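Local coordinates for protein 4-phosphoerythronate dehydrogenase (Lactobacillus jensenii, PDB 4PRK) that probably interconverts pyruvate and D-lactate with NAD(H), as a Rossmann-fold member of the D-isomer-specific 2-hydroxyacid dehydrogenases, at residues E143-K147 / F165-K171; S266-K270 / V292-S296. One frame throughout, in Å; residues are numbered along the deposited sequence.

Both contacts belong to the Rossmann-fold coenzyme-binding domain, whose parallel sheet has strand 148-152 near its middle and strand 290-292 at one edge. Contact 1 lies where the chain enters the first strand of a beta-alpha-beta unit (148-152, 155-167, 171-175) and turns from its helix into its second strand. Contact 2, later in the chain, joins a beta turn in the loop after strand 255-258 to the chain leaving strand 290-292. Their centres are 30 Å apart and their nearest atoms about 15 Å, with no touch. Contact 2 holds His295, which probably corresponds to the active-site histidine of related D-2-hydroxyacid dehydrogenases; contact 1 is structural packing. Both reach the second subunit.

Contact 1. Residues E143-K147 / F165-K171; sequences EIYNK and FSAMGAK
Ile144 packs on Phe165 and Met168 where a 3-10 turn leading into strand 148-152 meets the end of helix 155-167, in a beta-alpha-beta unit of the Rossmann fold. This is the tight side. With CG1 anti to the backbone N (chi1 -162°), the two branches divide their work: CD1 reaches Phe165 CE1 at 3.7 Å, crossing that side chain nearly at a right angle, while CG2 presses on Met168 CB at 3.5 Å, closer than usual for carbons. Met115 of helix 103-118 packs on both Ile144 and Met168. Next along, Ala170 CB sits 3.5 Å from Ile144 O. The helix ends in a Schellman motif, Gly169 N bonding to Ser166 O and Ala170 N to Phe165 O; Gly169 has positive phi, and a beta carbon there would strike Tyr145 CB. The looser side lies around Tyr145 and the lysines. Tyr145 touches through CB, 3.6 Å from Met168 O, and its ring leads away, with Glu143 CB over one face, near the rim, and OH bonded to Glu184 of the third subunit. Met168 O also accepts a bond from Arg104 of the second subunit. The Lys147 and Lys171 side chains lead away from the contact, yet their backbones begin the pairing of parallel strands: Lys171 N donates to Lys147 O at 3.2 Å, in the carbonyl plane, with an N-H...O angle of 150°.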
loop_
_atom_site.group_PDB
_atom_site.type_symbol
_atom_site.label_atom_id
_atom_site.label_comp_id
_atom_site.label_asym_id
_atom_site.label_seq_id
_atom_site.Cartn_x
_atom_site.Cartn_y
_atom_site.Cartn_z
ATOM N N GLU A 143 -8.245 8.621 13.130
ATOM C CA GLU A 143 -7.852 8.105 11.845
ATOM C C GLU A 143 -7.127 6.826 12.139
ATOM O O GLU A 143 -6.461 6.684 13.161
ATOM C CB GLU A 143 -6.982 9.065 11.026
ATOM C CG GLU A 143 -7.722 10.253 10.438
ATOM C CD GLU A 143 -7.855 11.426 11.417
ATOM O OE1 GLU A 143 -7.277 11.337 12.524
ATOM O OE2 GLU A 143 -8.477 12.457 11.052
ATOM N N ILE A 144 -7.229 5.901 11.211
ATOM C CA ILE A 144 -6.713 4.592 11.421
ATOM C C ILE A 144 -5.188 4.615 11.468
ATOM O O ILE A 144 -4.594 3.837 12.235
ATOM C CB ILE A 144 -7.310 3.618 10.370
ATOM C CG1 ILE A 144 -7.152 2.195 10.815
ATOM C CG2 ILE A 144 -6.678 3.821 9.013
ATOM C CD1 ILE A 144 -8.211 1.818 11.829
ATOM N N TYR A 145 -4.534 5.540 10.744
ATOM C CA TYR A 145 -3.067 5.686 10.873
ATOM C C TYR A 145 -2.655 6.232 12.241
ATOM O O TYR A 145 -1.464 6.401 12.504
ATOM C CB TYR A 145 -2.421 6.584 9.739
ATOM C CG TYR A 145 -2.963 7.984 9.652
ATOM C CD1 TYR A 145 -2.493 9.007 10.454
ATOM C CD2 TYR A 145 -3.967 8.267 8.781
ATOM C CE1 TYR A 145 -3.027 10.283 10.342
ATOM C CE2 TYR A 145 -4.504 9.489 8.685
ATOM C CZ TYR A 145 -4.051 10.495 9.470
ATOM O OH TYR A 145 -4.649 11.703 9.285
ATOM N N ASN A 146 -3.576 6.522 13.145
ATOM C CA ASN A 146 -3.105 6.863 14.509
ATOM C C ASN A 146 -3.250 5.715 15.490
ATOM O O ASN A 146 -2.922 5.863 16.640
ATOM C CB ASN A 146 -3.819 8.088 15.031
ATOM C CG ASN A 146 -3.462 9.320 14.251
ATOM O OD1 ASN A 146 -4.314 10.092 13.819
ATOM N ND2 ASN A 146 -2.194 9.502 14.065
ATOM N N LYS A 147 -3.712 4.572 15.026
ATOM C CA LYS A 147 -4.053 3.468 15.906
ATOM C C LYS A 147 -2.995 2.408 15.826
ATOM O O LYS A 147 -2.293 2.288 14.795
ATOM C CB LYS A 147 -5.401 2.904 15.449
ATOM C CG LYS A 147 -6.568 3.845 15.689
ATOM C CD LYS A 147 -7.519 3.246 16.697
ATOM C CE LYS A 147 -8.682 4.134 17.094
ATOM N NZ LYS A 147 -8.359 4.760 18.392
ATOM N N PHE A 165 -4.301 -3.256 7.319
ATOM C CA PHE A 165 -4.121 -2.165 8.294
ATOM C C PHE A 165 -2.846 -1.345 8.057
ATOM O O PHE A 165 -2.874 -0.117 8.104
ATOM C CB PHE A 165 -4.231 -2.663 9.746
ATOM C CG PHE A 165 -5.645 -2.744 10.254
ATOM C CD1 PHE A 165 -6.492 -1.653 10.178
ATOM C CD2 PHE A 165 -6.107 -3.884 10.824
ATOM C CE1 PHE A 165 -7.798 -1.715 10.659
ATOM C CE2 PHE A 165 -7.406 -3.956 11.309
ATOM C CZ PHE A 165 -8.256 -2.870 11.216
ATOM N N SER A 166 -1.734 -2.003 7.766
ATOM C CA SER A 166 -0.470 -1.249 7.570
ATOM C C SER A 166 -0.533 -0.462 6.284
ATOM O O SER A 166 0.055 0.573 6.194
ATOM C CB SER A 166 0.742 -2.159 7.589
ATOM O OG SER A 166 0.533 -3.070 6.566
ATOM N N ALA A 167 -1.302 -0.899 5.293
ATOM C CA ALA A 167 -1.413 -0.132 4.078
ATOM C C ALA A 167 -2.258 1.128 4.303
ATOM O O ALA A 167 -2.103 2.079 3.571
ATOM C CB ALA A 167 -1.959 -0.973 2.955
ATOM N N MET A 168 -3.119 1.159 5.336
ATOM C CA MET A 168 -3.796 2.407 5.720
ATOM C C MET A 168 -2.930 3.300 6.648
ATOM O O MET A 168 -3.322 4.434 7.023
ATOM C CB MET A 168 -5.121 2.104 6.415
ATOM C CG MET A 168 -6.063 1.247 5.602
ATOM S SD MET A 168 -7.727 1.154 6.267
ATOM C CE MET A 168 -7.685 -0.333 7.182
ATOM N N GLY A 169 -1.755 2.809 7.010
ATOM C CA GLY A 169 -0.830 3.564 7.833
ATOM C C GLY A 169 -0.833 3.207 9.322
ATOM O O GLY A 169 -0.053 3.775 10.090
ATOM N N ALA A 170 -1.667 2.254 9.749
ATOM C CA ALA A 170 -1.653 1.832 11.145
ATOM C C ALA A 170 -0.362 1.142 11.539
ATOM O O ALA A 170 0.286 0.515 10.716
ATOM C CB ALA A 170 -2.812 0.903 11.442
ATOM N N LYS A 171 -0.021 1.193 12.824
ATOM C CA LYS A 171 1.045 0.356 13.336
ATOM C C LYS A 171 0.457 -0.984 13.761
ATOM O O LYS A 171 -0.506 -1.016 14.523
ATOM C CB LYS A 171 1.745 1.034 14.528
ATOM C CG LYS A 171 2.858 0.180 15.113
ATOM C CD LYS A 171 3.105 0.509 16.558
ATOM C CE LYS A 171 4.383 1.273 16.810
ATOM N NZ LYS A 171 4.891 0.861 18.161
#

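Contact 2. Residues S266-K270 / V292-S296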
loop_
_atom_site.group_PDB
_atom_site.type_symbol
_atom_site.label_atom_id
_atom_site.label_comp_id
_atom_site.label_asym_id
_atom_site.label_seq_id
_atom_site.Cartn_x
_atom_site.Cartn_y
_atom_site.Cartn_z
ATOM N N SER A 266 -25.929 -23.626 18.727
ATOM C CA SER A 266 -27.339 -23.747 18.976
ATOM C C SER A 266 -28.186 -22.949 17.981
ATOM O O SER A 266 -29.266 -23.366 17.633
ATOM C CB SER A 266 -27.670 -23.414 20.421
ATOM O OG SER A 266 -27.941 -22.050 20.567
ATOM N N TYR A 267 -27.724 -21.771 17.587
ATOM C CA TYR A 267 -28.501 -20.925 16.694
ATOM C C TYR A 267 -27.887 -20.425 15.377
ATOM O O TYR A 267 -28.614 -20.067 14.478
ATOM C CB TYR A 267 -29.061 -19.751 17.473
ATOM C CG TYR A 267 -28.025 -18.906 18.140
ATOM C CD1 TYR A 267 -27.268 -19.401 19.172
ATOM C CD2 TYR A 267 -27.820 -17.606 17.744
ATOM C CE1 TYR A 267 -26.326 -18.625 19.795
ATOM C CE2 TYR A 267 -26.884 -16.823 18.358
ATOM C CZ TYR A 267 -26.139 -17.340 19.380
ATOM O OH TYR A 267 -25.207 -16.567 19.992
ATOM N N PHE A 268 -26.572 -20.381 15.262
ATOM C CA PHE A 268 -25.952 -19.933 14.018
ATOM C C PHE A 268 -26.280 -20.915 12.890
ATOM O O PHE A 268 -26.265 -22.112 13.089
ATOM C CB PHE A 268 -24.435 -19.792 14.180
ATOM C CG PHE A 268 -23.991 -18.472 14.734
ATOM C CD1 PHE A 268 -24.832 -17.693 15.489
ATOM C CD2 PHE A 268 -22.717 -18.021 14.504
ATOM C CE1 PHE A 268 -24.406 -16.488 15.992
ATOM C CE2 PHE A 268 -22.287 -16.818 14.998
ATOM C CZ PHE A 268 -23.131 -16.049 15.746
ATOM N N PHE A 269 -26.566 -20.393 11.710
ATOM C CA PHE A 269 -26.936 -21.200 10.559
ATOM C C PHE A 269 -28.354 -21.799 10.602
ATOM O O PHE A 269 -28.667 -22.651 9.796
ATOM C CB PHE A 269 -25.852 -22.239 10.252
ATOM C CG PHE A 269 -24.500 -21.625 10.043
ATOM C CD1 PHE A 269 -24.344 -20.568 9.157
ATOM C CD2 PHE A 269 -23.416 -22.050 10.758
ATOM C CE1 PHE A 269 -23.130 -19.987 8.951
ATOM C CE2 PHE A 269 -22.189 -21.452 10.584
ATOM C CZ PHE A 269 -22.050 -20.412 9.684
ATOM N N LYS A 270 -29.215 -21.320 11.505
ATOM C CA LYS A 270 -30.594 -21.848 11.655
ATOM C C LYS A 270 -31.557 -20.720 11.634
ATOM O O LYS A 270 -31.122 -19.573 11.783
ATOM C CB LYS A 270 -30.760 -22.592 12.986
ATOM C CG LYS A 270 -30.096 -23.919 12.946
ATOM C CD LYS A 270 -29.549 -24.324 14.288
ATOM C CE LYS A 270 -28.798 -25.627 14.125
ATOM N NZ LYS A 270 -28.105 -25.921 15.398
ATOM N N VAL A 292 -22.516 -8.201 15.853
ATOM C CA VAL A 292 -22.432 -9.657 15.741
ATOM C C VAL A 292 -22.953 -10.069 14.398
ATOM O O VAL A 292 -23.989 -9.619 14.004
ATOM C CB VAL A 292 -23.219 -10.428 16.827
ATOM C CG1 VAL A 292 -22.931 -11.957 16.723
ATOM C CG2 VAL A 292 -22.900 -9.882 18.221
ATOM N N THR A 293 -22.180 -10.917 13.708
ATOM C CA THR A 293 -22.555 -11.528 12.468
ATOM C C THR A 293 -22.529 -13.033 12.639
ATOM O O THR A 293 -21.785 -13.557 13.480
ATOM C CB THR A 293 -21.587 -11.136 11.322
ATOM O OG1 THR A 293 -20.225 -11.197 11.768
ATOM C CG2 THR A 293 -21.915 -9.706 10.830
ATOM N N PRO A 294 -23.337 -13.743 11.850
ATOM C CA PRO A 294 -23.492 -15.182 11.993
ATOM C C PRO A 294 -22.450 -15.989 11.282
ATOM O O PRO A 294 -22.770 -16.665 10.313
ATOM C CB PRO A 294 -24.871 -15.437 11.361
ATOM C CG PRO A 294 -25.060 -14.335 10.399
ATOM C CD PRO A 294 -24.127 -13.227 10.737
ATOM N N HIS A 295 -21.206 -15.901 11.754
ATOM C CA HIS A 295 -20.086 -16.628 11.179
ATOM C C HIS A 295 -20.103 -16.492 9.652
ATOM O O HIS A 295 -19.920 -17.460 8.917
ATOM C CB HIS A 295 -20.060 -18.118 11.637
ATOM C CG HIS A 295 -18.691 -18.606 12.033
ATOM N ND1 HIS A 295 -17.588 -18.520 11.197
ATOM C CD2 HIS A 295 -18.236 -19.152 13.186
ATOM C CE1 HIS A 295 -16.516 -18.978 11.824
ATOM N NE2 HIS A 295 -16.882 -19.373 13.027
ATOM N N SER A 296 -20.274 -15.272 9.169
ATOM C CA SER A 296 -20.276 -15.059 7.764
ATOM C C SER A 296 -19.000 -14.348 7.258
ATOM O O SER A 296 -18.982 -13.800 6.110
ATOM C CB SER A 296 -21.550 -14.270 7.409
ATOM O OG SER A 296 -21.623 -12.970 8.068
#
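Pro294 CA lies over one face of the Phe268 ring in a CH-pi contact, 3.9 Å from its centroid and 20° off the normal. The CG of Phe268 stands anti to its carbonyl carbon (chi1 -85°), which swings the ring toward residues 292-296. Apolar contact continues at the ring edge, where CZ meets Val292 CG1 at 4.2 Å. A further van der Waals contact brings Phe269 CZ to His295 CB at 3.6 Å as the two side chains cross obliquely. The phenylalanines are the two central residues of a type II beta turn, Tyr267 to Lys270, and face an inverse gamma turn centred on Pro294, just beyond the edge strand 290-292 of the Rossmann sheet. No hydrogen bond joins the segments, but rings do lie against backbone polar atoms: Phe268 CE2 is 3.5 Å from His295 N, and Phe269 CE1 is 3.6 Å from Pro294 O. Replacing Phe268 with an alanine is likely to strip Pro294 CA of its aromatic cover and open a gap beside Val292 CG1. Among polar bonds outside the pair, Asp259 OD1 accepts from both Thr293 OG1 and Ser296 N. By packing alone, the His295 side chain touches Thr260 and Glu264.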